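Local coordinates for protein STING-associated CdnE c-di-GMP synthase (Flavobacteriaceae, PDB 6WT8) that probably synthesises the signalling nucleotide c-di-GMP in a bacterial CBASS defence system, to be sensed by an associated STING protein, at residues I9-R13 with K52-K56; I42-S48 with L296-D300; S114-D118 with T201-V206; N139-H143 with F208-N212. One frame throughout, in Å; residues are numbered along the deposited sequence.

Contact 1 of 4, residues I9-R13 with K52-K56; sequences IKKVR and KESMK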
loop_
_atom_site.group_PDB
_atom_site.type_symbol
_atom_site.label_atom_id
_atom_site.label_comp_id
_atom_site.label_asym_id
_atom_site.label_seq_id
_atom_site.Cartn_x
_atom_site.Cartn_y
_atom_site.Cartn_z
ATOM N N ILE A 9 13.197 -18.755 -8.335
ATOM C CA ILE A 9 11.965 -19.420 -7.913
ATOM C C ILE A 9 12.067 -19.857 -6.454
ATOM O O ILE A 9 11.133 -19.650 -5.660
ATOM C CB ILE A 9 11.652 -20.614 -8.828
ATOM C CG1 ILE A 9 11.194 -20.114 -10.220
ATOM C CG2 ILE A 9 10.595 -21.520 -8.177
ATOM C CD1 ILE A 9 11.290 -21.191 -11.316
ATOM N N LYS A 10 13.208 -20.436 -6.068
ATOM C CA LYS A 10 13.378 -20.860 -4.678
ATOM C C LYS A 10 13.308 -19.660 -3.720
ATOM O O LYS A 10 12.721 -19.742 -2.631
ATOM C CB LYS A 10 14.704 -21.612 -4.519
ATOM C CG LYS A 10 14.688 -22.953 -5.221
ATOM C CD LYS A 10 16.054 -23.641 -5.167
ATOM C CE LYS A 10 15.982 -24.930 -5.957
ATOM N NZ LYS A 10 14.858 -25.758 -5.413
ATOM N N LYS A 11 13.841 -18.515 -4.135
ATOM C CA LYS A 11 13.812 -17.345 -3.254
ATOM C C LYS A 11 12.390 -16.823 -3.083
ATOM O O LYS A 11 11.960 -16.497 -1.970
ATOM C CB LYS A 11 14.690 -16.228 -3.821
ATOM C CG LYS A 11 16.165 -16.525 -3.643
ATOM C CD LYS A 11 16.964 -15.318 -4.051
ATOM C CE LYS A 11 18.350 -15.389 -3.443
ATOM N NZ LYS A 11 19.296 -14.617 -4.286
ATOM N N VAL A 12 11.650 -16.693 -4.187
ATOM C CA VAL A 12 10.265 -16.225 -4.091
ATOM C C VAL A 12 9.459 -17.165 -3.225
ATOM O O VAL A 12 8.642 -16.736 -2.417
ATOM C CB VAL A 12 9.654 -16.095 -5.502
ATOM C CG1 VAL A 12 8.140 -15.764 -5.434
ATOM C CG2 VAL A 12 10.302 -15.008 -6.264
ATOM N N ARG A 13 9.641 -18.468 -3.417
ATOM C CA ARG A 13 8.906 -19.449 -2.628
ATOM C C ARG A 13 9.179 -19.306 -1.149
ATOM O O ARG A 13 8.257 -19.427 -0.324
ATOM C CB ARG A 13 9.288 -20.852 -3.098
ATOM C CG ARG A 13 8.552 -21.133 -4.372
ATOM C CD ARG A 13 8.981 -22.446 -5.005
ATOM N NE ARG A 13 8.066 -22.759 -6.102
ATOM C CZ ARG A 13 7.848 -23.988 -6.577
ATOM N NH1 ARG A 13 8.484 -25.027 -6.067
ATOM N NH2 ARG A 13 6.965 -24.163 -7.539
ATOM N N LYS A 52 5.175 -16.010 -12.724
ATOM C CA LYS A 52 3.874 -16.347 -12.116
ATOM C C LYS A 52 3.925 -16.220 -10.608
ATOM O O LYS A 52 3.002 -15.669 -9.978
ATOM C CB LYS A 52 3.462 -17.788 -12.476
ATOM C CG LYS A 52 2.934 -17.888 -13.846
ATOM C CD LYS A 52 2.329 -19.303 -14.090
ATOM C CE LYS A 52 3.368 -20.398 -13.980
ATOM N NZ LYS A 52 2.814 -21.770 -14.473
ATOM N N GLU A 53 4.958 -16.799 -9.991
ATOM C CA GLU A 53 4.995 -16.830 -8.537
ATOM C C GLU A 53 5.320 -15.455 -7.983
ATOM O O GLU A 53 4.847 -15.105 -6.891
ATOM C CB GLU A 53 5.978 -17.921 -8.102
ATOM C CG GLU A 53 5.363 -19.278 -8.569
ATOM C CD GLU A 53 6.026 -20.516 -8.008
ATOM O OE1 GLU A 53 6.990 -20.369 -7.229
ATOM O OE2 GLU A 53 5.576 -21.651 -8.385
ATOM N N SER A 54 6.052 -14.647 -8.760
ATOM C CA SER A 54 6.300 -13.264 -8.365
ATOM C C SER A 54 5.029 -12.415 -8.456
ATOM O O SER A 54 4.853 -11.482 -7.666
ATOM C CB SER A 54 7.366 -12.638 -9.250
ATOM O OG SER A 54 8.643 -13.185 -8.974
HETATM N N MSE A 55 4.153 -12.702 -9.403
HETATM C CA MSE A 55 2.899 -11.987 -9.577
HETATM C C MSE A 55 1.882 -12.404 -8.524
HETATM O O MSE A 55 1.089 -11.570 -8.095
HETATM C CB MSE A 55 2.315 -12.216 -10.980
HETATM C CG MSE A 55 3.071 -11.394 -11.992
HETATM SE SE MSE A 55 2.185 -11.648 -13.729
HETATM C CE MSE A 55 3.264 -10.455 -14.601
ATOM N N LYS A 56 1.844 -13.676 -8.133
ATOM C CA LYS A 56 0.734 -14.135 -7.288
ATOM C C LYS A 56 0.871 -13.748 -5.819
ATOM O O LYS A 56 -0.152 -13.694 -5.110
ATOM C CB LYS A 56 0.587 -15.651 -7.404
ATOM C CG LYS A 56 0.031 -16.031 -8.747
ATOM C CD LYS A 56 0.065 -17.554 -8.913
ATOM C CE LYS A 56 -0.352 -17.870 -10.317
ATOM N NZ LYS A 56 -0.198 -19.335 -10.642
#
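Two nearly parallel helices pack side by side here. Residues 9-13 belong to helix 5-16 and residues 52-56 to helix 46-56. Their segment axes cross at 21° and come within 9.7 Å of each other. Val12 and Ser54 have the nearest CA atoms, 6.5 Å apart. Val12 points into the groove between the helices. In its t rotamer, Val12 CG1 rests 3.7 Å from the backbone O of Glu53 and Val12 CG2 lies 3.7 Å from OG of Ser54. The hydroxyl of Ser54, in the m rotamer, turns back along its own helix and hydrogen-bonds to Tyr50 O. The Ser54 face of the pair also meets Phe259 of helix 253-266. The other edge of the groove is closed by charge. Arg13 leaves its helix sideways, in m at chi1 and t at chi2 and chi3, so the extended chain carries the guanidinium across. Glu53 points toward Arg13's helix, with chi1 m and chi2 t. Its carboxylate approaches the guanidinium at the edge, near its plane. Ile9 CG2 lies 3.9 Å from Glu53 OE1. The salt bridge is two-pronged: Arg13 NE donates to Glu53 OE1 at 2.9 Å, and Arg13 NH2 donates to Glu53 OE2 at 3.0 Å.

Contact 2 of 4, residues I42-S48 with L296-D300; sequences IEYSDVS and LHYLD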
loop_
_atom_site.group_PDB
_atom_site.type_symbol
_atom_site.label_atom_id
_atom_site.label_comp_id
_atom_site.label_asym_id
_atom_site.label_seq_id
_atom_site.Cartn_x
_atom_site.Cartn_y
_atom_site.Cartn_z
ATOM N N ILE A 42 5.660 -22.574 -23.077
ATOM C CA ILE A 42 6.394 -21.531 -22.352
ATOM C C ILE A 42 5.878 -21.339 -20.932
ATOM O O ILE A 42 6.612 -20.845 -20.050
ATOM C CB ILE A 42 6.332 -20.193 -23.124
ATOM C CG1 ILE A 42 7.410 -19.245 -22.609
ATOM C CG2 ILE A 42 4.937 -19.562 -23.008
ATOM C CD1 ILE A 42 7.676 -18.131 -23.539
ATOM N N GLU A 43 4.635 -21.741 -20.652
ATOM C CA GLU A 43 4.104 -21.385 -19.347
ATOM C C GLU A 43 4.717 -22.180 -18.203
ATOM O O GLU A 43 4.656 -21.708 -17.062
ATOM C CB GLU A 43 2.580 -21.494 -19.369
ATOM C CG GLU A 43 1.991 -20.266 -20.087
ATOM C CD GLU A 43 0.528 -20.027 -19.803
ATOM O OE1 GLU A 43 0.077 -20.366 -18.683
ATOM O OE2 GLU A 43 -0.173 -19.488 -20.697
ATOM N N TYR A 44 5.341 -23.337 -18.473
ATOM C CA TYR A 44 6.098 -24.007 -17.430
ATOM C C TYR A 44 7.600 -23.987 -17.707
ATOM O O TYR A 44 8.338 -24.775 -17.112
ATOM C CB TYR A 44 5.586 -25.423 -17.205
ATOM C CG TYR A 44 5.378 -26.185 -18.479
ATOM C CD1 TYR A 44 6.451 -26.789 -19.127
ATOM C CD2 TYR A 44 4.101 -26.304 -19.044
ATOM C CE1 TYR A 44 6.276 -27.495 -20.297
ATOM C CE2 TYR A 44 3.914 -27.003 -20.214
ATOM C CZ TYR A 44 4.994 -27.601 -20.842
ATOM O OH TYR A 44 4.825 -28.291 -22.011
ATOM N N SER A 45 8.064 -23.015 -18.501
ATOM C CA SER A 45 9.476 -22.645 -18.435
ATOM C C SER A 45 9.815 -22.054 -17.069
ATOM O O SER A 45 8.956 -21.514 -16.352
ATOM C CB SER A 45 9.831 -21.652 -19.537
ATOM O OG SER A 45 9.242 -20.375 -19.308
ATOM N N ASP A 46 11.100 -22.147 -16.692
ATOM C CA ASP A 46 11.510 -21.586 -15.410
ATOM C C ASP A 46 11.245 -20.086 -15.354
ATOM O O ASP A 46 10.780 -19.585 -14.321
ATOM C CB ASP A 46 12.993 -21.850 -15.112
ATOM C CG ASP A 46 13.282 -23.312 -14.734
ATOM O OD1 ASP A 46 12.329 -24.111 -14.554
ATOM O OD2 ASP A 46 14.484 -23.656 -14.613
ATOM N N VAL A 47 11.495 -19.361 -16.457
ATOM C CA VAL A 47 11.272 -17.902 -16.410
ATOM C C VAL A 47 9.790 -17.595 -16.204
ATOM O O VAL A 47 9.420 -16.709 -15.405
ATOM C CB VAL A 47 11.836 -17.207 -17.675
ATOM C CG1 VAL A 47 11.328 -17.787 -19.002
ATOM C CG2 VAL A 47 11.574 -15.692 -17.632
ATOM N N SER A 48 8.919 -18.341 -16.884
ATOM C CA SER A 48 7.475 -18.145 -16.700
ATOM C C SER A 48 7.045 -18.477 -15.275
ATOM O O SER A 48 6.217 -17.771 -14.684
ATOM C CB SER A 48 6.697 -19.010 -17.675
ATOM O OG SER A 48 5.339 -18.980 -17.266
ATOM N N LEU A 296 -4.578 -8.285 -21.498
ATOM C CA LEU A 296 -3.353 -8.989 -21.867
ATOM C C LEU A 296 -3.145 -10.231 -21.004
ATOM O O LEU A 296 -3.429 -10.234 -19.798
ATOM C CB LEU A 296 -2.140 -8.074 -21.680
ATOM C CG LEU A 296 -2.026 -6.957 -22.736
ATOM C CD1 LEU A 296 -0.730 -6.207 -22.428
ATOM C CD2 LEU A 296 -1.944 -7.509 -24.110
ATOM N N HIS A 297 -2.554 -11.253 -21.624
ATOM C CA HIS A 297 -2.045 -12.403 -20.899
ATOM C C HIS A 297 -0.924 -11.972 -19.955
ATOM O O HIS A 297 -0.196 -10.995 -20.198
ATOM C CB HIS A 297 -1.527 -13.385 -21.929
ATOM C CG HIS A 297 -0.938 -14.660 -21.368
ATOM N ND1 HIS A 297 0.421 -14.824 -21.117
ATOM C CD2 HIS A 297 -1.513 -15.874 -21.161
ATOM C CE1 HIS A 297 0.635 -16.059 -20.707
ATOM N NE2 HIS A 297 -0.517 -16.723 -20.738
ATOM N N TYR A 298 -0.755 -12.714 -18.845
ATOM C CA TYR A 298 0.190 -12.250 -17.810
ATOM C C TYR A 298 1.627 -12.081 -18.322
ATOM O O TYR A 298 2.307 -11.151 -17.881
ATOM C CB TYR A 298 0.153 -13.181 -16.582
ATOM C CG TYR A 298 0.841 -14.522 -16.757
ATOM C CD1 TYR A 298 0.186 -15.610 -17.373
ATOM C CD2 TYR A 298 2.176 -14.693 -16.391
ATOM C CE1 TYR A 298 0.851 -16.825 -17.577
ATOM C CE2 TYR A 298 2.841 -15.896 -16.603
ATOM C CZ TYR A 298 2.186 -16.954 -17.177
ATOM O OH TYR A 298 2.847 -18.153 -17.403
ATOM N N LEU A 299 2.082 -12.912 -19.272
ATOM C CA LEU A 299 3.463 -12.755 -19.756
ATOM C C LEU A 299 3.610 -11.445 -20.510
ATOM O O LEU A 299 4.678 -10.837 -20.488
ATOM C CB LEU A 299 3.879 -13.935 -20.657
ATOM C CG LEU A 299 4.057 -15.288 -19.905
ATOM C CD1 LEU A 299 4.301 -16.370 -20.898
ATOM C CD2 LEU A 299 5.226 -15.250 -18.913
ATOM N N ASP A 300 2.555 -11.014 -21.208
ATOM C CA ASP A 300 2.658 -9.776 -21.961
ATOM C C ASP A 300 2.680 -8.562 -21.043
ATOM O O ASP A 300 3.087 -7.486 -21.495
ATOM C CB ASP A 300 1.496 -9.668 -22.963
ATOM C CG ASP A 300 1.586 -10.726 -24.087
ATOM O OD1 ASP A 300 2.654 -11.325 -24.278
ATOM O OD2 ASP A 300 0.588 -10.981 -24.804
#
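Residues 42-48 run from a short 3-10 segment at 42-43 into the first turn of helix 46-56. They meet the loop 296-300 that precedes helix 300-314. His297 NE2 donates to Glu43 OE2 at 2.8 Å. Tyr298 OH donates to Ser48 OG at 2.6 Å. Ser48 OG in turn donates a hydrogen bond to Glu43 O at 2.8 Å, and that carbonyl also accepts from Lys52 NZ. Ser45 is the N-cap of the helix. Its OG accepts from Ser48 N at 3.2 Å and donates to Ile42 O at 2.8 Å. Ile42 O takes a second bond from Ser45 N, at 3.0 Å. On the loop side, Tyr298 N is bound by Ser28 OG, and the carboxylate of Asp300 takes bonds from Ser34 OG and the backbone N of Lys35. Ile42 CG2 also touches Leu299 CD1 at 3.9 Å. The hydroxyl chain therefore runs one way, from Tyr298 through Ser48 to the Glu43 carbonyl, and His297 must carry a proton on NE2 to serve the Glu43 carboxylate.

Contact 3 of 4, residues S114-D118 with T201-V206; sequences SSEFD and TYYKSV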
loop_
_atom_site.group_PDB
_atom_site.type_symbol
_atom_site.label_atom_id
_atom_site.label_comp_id
_atom_site.label_asym_id
_atom_site.label_seq_id
_atom_site.Cartn_x
_atom_site.Cartn_y
_atom_site.Cartn_z
ATOM N N SER A 114 -12.688 14.689 18.145
ATOM C CA SER A 114 -12.271 15.925 17.508
ATOM C C SER A 114 -11.383 15.528 16.352
ATOM O O SER A 114 -10.860 14.410 16.308
ATOM C CB SER A 114 -11.516 16.844 18.470
ATOM O OG SER A 114 -10.363 16.187 18.957
ATOM N N SER A 115 -11.310 16.405 15.368
ATOM C CA SER A 115 -10.534 16.129 14.183
ATOM C C SER A 115 -9.758 17.381 13.809
ATOM O O SER A 115 -10.191 18.500 14.061
ATOM C CB SER A 115 -11.446 15.710 13.038
ATOM O OG SER A 115 -10.704 15.432 11.874
ATOM N N GLU A 116 -8.626 17.178 13.178
ATOM C CA GLU A 116 -7.962 18.261 12.480
ATOM C C GLU A 116 -8.654 18.451 11.130
ATOM O O GLU A 116 -9.274 17.521 10.606
ATOM C CB GLU A 116 -6.492 17.904 12.287
ATOM C CG GLU A 116 -5.722 17.660 13.626
ATOM C CD GLU A 116 -5.673 18.900 14.454
ATOM O OE1 GLU A 116 -5.299 19.944 13.908
ATOM O OE2 GLU A 116 -6.023 18.826 15.646
ATOM N N PHE A 117 -8.552 19.650 10.559
ATOM C CA PHE A 117 -9.154 19.844 9.230
ATOM C C PHE A 117 -8.545 21.072 8.562
ATOM O O PHE A 117 -7.929 21.913 9.221
ATOM C CB PHE A 117 -10.694 19.967 9.291
ATOM C CG PHE A 117 -11.201 21.204 9.987
ATOM C CD1 PHE A 117 -11.251 21.269 11.363
ATOM C CD2 PHE A 117 -11.673 22.284 9.247
ATOM C CE1 PHE A 117 -11.732 22.405 12.011
ATOM C CE2 PHE A 117 -12.172 23.426 9.875
ATOM C CZ PHE A 117 -12.194 23.498 11.259
ATOM N N ASP A 118 -8.740 21.155 7.246
ATOM C CA ASP A 118 -8.279 22.295 6.444
ATOM C C ASP A 118 -9.257 23.477 6.609
ATOM O O ASP A 118 -10.229 23.618 5.849
ATOM C CB ASP A 118 -8.144 21.862 4.987
ATOM C CG ASP A 118 -7.442 22.890 4.137
ATOM O OD1 ASP A 118 -7.160 23.980 4.673
ATOM O OD2 ASP A 118 -7.156 22.593 2.968
ATOM N N THR A 201 -4.956 10.907 15.116
ATOM C CA THR A 201 -6.234 11.597 14.994
ATOM C C THR A 201 -6.571 11.773 13.515
ATOM O O THR A 201 -5.723 11.579 12.643
ATOM C CB THR A 201 -6.157 12.943 15.730
ATOM O OG1 THR A 201 -7.471 13.530 15.790
ATOM C CG2 THR A 201 -5.210 13.895 15.027
ATOM N N TYR A 202 -7.821 12.115 13.219
ATOM C CA TYR A 202 -8.187 12.342 11.818
ATOM C C TYR A 202 -7.753 13.714 11.335
ATOM O O TYR A 202 -7.668 14.684 12.080
ATOM C CB TYR A 202 -9.706 12.268 11.619
ATOM C CG TYR A 202 -10.297 10.911 11.681
ATOM C CD1 TYR A 202 -9.948 9.962 10.754
ATOM C CD2 TYR A 202 -11.210 10.593 12.711
ATOM C CE1 TYR A 202 -10.523 8.674 10.763
ATOM C CE2 TYR A 202 -11.776 9.319 12.756
ATOM C CZ TYR A 202 -11.439 8.383 11.788
ATOM O OH TYR A 202 -11.989 7.090 11.775
ATOM N N TYR A 203 -7.599 13.793 10.013
ATOM C CA TYR A 203 -7.473 15.061 9.315
ATOM C C TYR A 203 -8.456 15.063 8.163
ATOM O O TYR A 203 -8.423 14.159 7.301
ATOM C CB TYR A 203 -6.046 15.267 8.799
ATOM C CG TYR A 203 -5.894 16.560 8.023
ATOM C CD1 TYR A 203 -5.612 17.729 8.685
ATOM C CD2 TYR A 203 -6.029 16.574 6.642
ATOM C CE1 TYR A 203 -5.464 18.941 7.994
ATOM C CE2 TYR A 203 -5.910 17.774 5.927
ATOM C CZ TYR A 203 -5.605 18.941 6.616
ATOM O OH TYR A 203 -5.457 20.153 5.937
ATOM N N LYS A 204 -9.305 16.087 8.144
ATOM C CA LYS A 204 -10.312 16.250 7.080
ATOM C C LYS A 204 -9.825 17.232 6.020
ATOM O O LYS A 204 -9.724 18.443 6.279
ATOM C CB LYS A 204 -11.642 16.729 7.672
ATOM C CG LYS A 204 -12.248 15.721 8.624
ATOM C CD LYS A 204 -13.571 16.235 9.257
ATOM C CE LYS A 204 -13.942 15.288 10.419
ATOM N NZ LYS A 204 -14.992 15.833 11.358
ATOM N N SER A 205 -9.547 16.694 4.823
ATOM C CA SER A 205 -9.184 17.551 3.695
ATOM C C SER A 205 -10.428 18.153 3.051
ATOM O O SER A 205 -11.546 17.752 3.330
ATOM C CB SER A 205 -8.430 16.743 2.646
ATOM O OG SER A 205 -9.323 15.782 2.089
ATOM N N VAL A 206 -10.223 19.162 2.212
ATOM C CA VAL A 206 -11.324 19.697 1.417
ATOM C C VAL A 206 -11.957 18.607 0.556
ATOM O O VAL A 206 -13.194 18.535 0.452
ATOM C CB VAL A 206 -10.839 20.872 0.559
ATOM C CG1 VAL A 206 -11.998 21.325 -0.354
ATOM C CG2 VAL A 206 -10.346 22.012 1.484
HETATM O O HOH W 1 -7.467 20.115 1.994
#
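The ring of Tyr203 reaches along residues 116-118. Its CD1 sits 3.7 Å from Glu116 CB, which meets the ring at its edge. Further along, Tyr203 CE1 is 3.8 Å from Phe117 C, and Tyr203 OH ends 3.3 Å from Asp118 CB. On the opposite sheet face, Phe117 CB packs against Lys204 CB at 3.7 Å. The Phe117 ring then leads away, to stack on His119 and meet Phe147 edge-to-face. The backbones form a parallel pair, with segment axes at 41°. Glu116 N donates to Tyr202 O at 2.9 Å, and Lys204 N donates to Glu116 O at 2.8 Å, so Glu116 bonds on both sides of Tyr203. Asp118 N continues the ladder, donating to Lys204 O at 3.0 Å. Ser115 OG donates to Glu116 O at 2.8 Å. These strands belong to the mixed sheet of the nucleotidyltransferase core. Strand 192-204 is also paired with strand 218-221, through backbone bonds of Thr201 with Gln220 and Tyr203 with Gly218. Thr201 OG1 bonds to Gln154 of helix 154-172. Both strands lead straight into helices, with Asp118 and Ser205 as N-caps. Asp118 OD1 caps Gly121 N, and Ser205 OG caps Phe208 N. A water joins the two helix starts: it donates to Asp118 OD2 at 2.7 Å and accepts from Val206 N at 2.9 Å.

Contact 4 of 4, residues N139-H143 with F208-N212; sequences NLKKH and FMKTN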
loop_
_atom_site.group_PDB
_atom_site.type_symbol
_atom_site.label_atom_id
_atom_site.label_comp_id
_atom_site.label_asym_id
_atom_site.label_seq_id
_atom_site.Cartn_x
_atom_site.Cartn_y
_atom_site.Cartn_z
ATOM N N ASN A 139 -22.407 19.089 1.310
ATOM C CA ASN A 139 -21.483 18.384 2.185
ATOM C C ASN A 139 -20.576 19.359 2.918
ATOM O O ASN A 139 -20.379 19.260 4.137
ATOM C CB ASN A 139 -20.662 17.384 1.370
ATOM C CG ASN A 139 -21.450 16.182 0.988
ATOM O OD1 ASN A 139 -22.476 15.902 1.599
ATOM N ND2 ASN A 139 -20.999 15.463 -0.033
ATOM N N LEU A 140 -20.011 20.315 2.184
ATOM C CA LEU A 140 -19.122 21.289 2.809
ATOM C C LEU A 140 -19.854 22.101 3.852
ATOM O O LEU A 140 -19.316 22.369 4.936
ATOM C CB LEU A 140 -18.550 22.226 1.740
ATOM C CG LEU A 140 -17.478 21.610 0.849
ATOM C CD1 LEU A 140 -17.224 22.544 -0.342
ATOM C CD2 LEU A 140 -16.161 21.362 1.548
ATOM N N LYS A 141 -21.079 22.505 3.533
ATOM C CA LYS A 141 -21.855 23.343 4.442
ATOM C C LYS A 141 -22.097 22.608 5.750
ATOM O O LYS A 141 -21.994 23.203 6.839
ATOM C CB LYS A 141 -23.175 23.755 3.772
ATOM C CG LYS A 141 -23.967 24.784 4.551
ATOM C CD LYS A 141 -25.200 25.254 3.769
ATOM C CE LYS A 141 -26.265 24.167 3.690
ATOM N NZ LYS A 141 -27.440 24.589 2.881
ATOM N N LYS A 142 -22.368 21.302 5.674
ATOM C CA LYS A 142 -22.618 20.560 6.912
ATOM C C LYS A 142 -21.362 20.471 7.765
ATOM O O LYS A 142 -21.441 20.537 8.995
ATOM C CB LYS A 142 -23.164 19.168 6.613
ATOM C CG LYS A 142 -24.571 19.156 6.085
ATOM C CD LYS A 142 -25.043 17.722 5.801
ATOM C CE LYS A 142 -26.456 17.702 5.195
ATOM N NZ LYS A 142 -27.286 16.536 5.654
ATOM N N HIS A 143 -20.183 20.310 7.143
ATOM C CA HIS A 143 -18.947 20.314 7.923
ATOM C C HIS A 143 -18.727 21.649 8.601
ATOM O O HIS A 143 -18.339 21.699 9.779
ATOM C CB HIS A 143 -17.747 19.962 7.035
ATOM C CG HIS A 143 -17.652 18.506 6.751
ATOM N ND1 HIS A 143 -17.173 17.596 7.677
ATOM C CD2 HIS A 143 -17.995 17.790 5.656
ATOM C CE1 HIS A 143 -17.232 16.383 7.162
ATOM N NE2 HIS A 143 -17.756 16.472 5.947
ATOM N N PHE A 208 -12.145 15.384 1.151
ATOM C CA PHE A 208 -13.006 14.615 2.041
ATOM C C PHE A 208 -14.292 15.390 2.368
ATOM O O PHE A 208 -15.393 14.830 2.333
ATOM C CB PHE A 208 -12.288 14.240 3.352
ATOM C CG PHE A 208 -13.228 13.624 4.331
ATOM C CD1 PHE A 208 -13.739 12.345 4.086
ATOM C CD2 PHE A 208 -13.643 14.323 5.435
ATOM C CE1 PHE A 208 -14.668 11.790 4.940
ATOM C CE2 PHE A 208 -14.542 13.787 6.327
ATOM C CZ PHE A 208 -15.068 12.509 6.090
HETATM N N MSE A 209 -14.168 16.661 2.727
HETATM C CA MSE A 209 -15.339 17.392 3.196
HETATM C C MSE A 209 -16.318 17.631 2.045
HETATM O O MSE A 209 -17.522 17.777 2.268
HETATM C CB MSE A 209 -14.897 18.690 3.882
HETATM C CG MSE A 209 -14.102 18.348 5.205
HETATM SE SE MSE A 209 -13.831 19.981 6.230
HETATM C CE MSE A 209 -12.279 20.675 5.357
ATOM N N LYS A 210 -15.828 17.586 0.793
ATOM C CA LYS A 210 -16.740 17.695 -0.368
ATOM C C LYS A 210 -17.545 16.422 -0.639
ATOM O O LYS A 210 -18.586 16.497 -1.302
ATOM C CB LYS A 210 -15.959 18.012 -1.659
ATOM C CG LYS A 210 -15.421 19.418 -1.776
ATOM C CD LYS A 210 -14.547 19.591 -3.048
ATOM C CE LYS A 210 -14.257 21.092 -3.248
ATOM N NZ LYS A 210 -13.299 21.447 -4.354
ATOM N N THR A 211 -17.058 15.255 -0.213
ATOM C CA THR A 211 -17.574 13.974 -0.678
ATOM C C THR A 211 -18.086 13.084 0.436
ATOM O O THR A 211 -18.954 12.240 0.173
ATOM C CB THR A 211 -16.468 13.172 -1.398
ATOM O OG1 THR A 211 -15.337 12.965 -0.519
ATOM C CG2 THR A 211 -15.987 13.878 -2.640
ATOM N N ASN A 212 -17.521 13.202 1.641
ATOM C CA ASN A 212 -17.709 12.257 2.734
ATOM C C ASN A 212 -17.341 10.833 2.334
ATOM O O ASN A 212 -17.865 9.876 2.916
ATOM C CB ASN A 212 -19.135 12.351 3.258
ATOM C CG ASN A 212 -19.367 13.696 3.924
ATOM O OD1 ASN A 212 -18.465 14.172 4.636
ATOM N ND2 ASN A 212 -20.527 14.324 3.699
HETATM O O HOH W 2 -21.109 16.727 5.273
#
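Asn139 comes first and points toward residues 208-212. Its ND2 donates to Lys210 O at 2.9 Å, with an almost straight angle of 172°. Its backbone O accepts from a water at 2.9 Å, and that water accepts in turn from Asn212 ND2 at 2.9 Å. Leu140 follows, with CD2 3.8 Å from Met209 CB and CD1 3.9 Å from Lys210 CG. Leu122 and Leu126 of helix 119-126 also touch Leu140. Helix 134-146 thus lies against the C-terminal end of the short helix 206-211. There Asn212 turns the chain out of the helix with positive phi. His143, one turn on from Asn139, points the same way. Its ring lies over Met209, a selenomethionine, in a CH-pi contact: Met209 CG is 3.9 Å from the centroid of the His143 ring and 9° off its normal. CE1 of His143 is 3.8 Å from Phe208 CE2. NE2 of His143 donates to Asn212 OD1 at 2.7 Å.

The four contacts form two pairs on opposite sides of the chain's centre. Contacts 1 and 2 share helix 46-56, and their centres are about 13 Å apart. Lys52 NZ of contact 1 lies 3.2 Å from Glu43 O of contact 2, a probable hydrogen bond, and Lys52 CG packs on Tyr298 CE2 at 3.4 Å. Contacts 3 and 4 have centres about 12 Å apart and are joined where strand 192-204 runs into helix 206-211. Met209 CE of contact 4 packs 3.5 Å from Lys204 O of contact 3. The two pairs do not touch: the centres of contacts from different pairs are about 41 to 47 Å apart. Contact 3 lies on the sheet that, as in related nucleotidyltransferases, probably carries the active site.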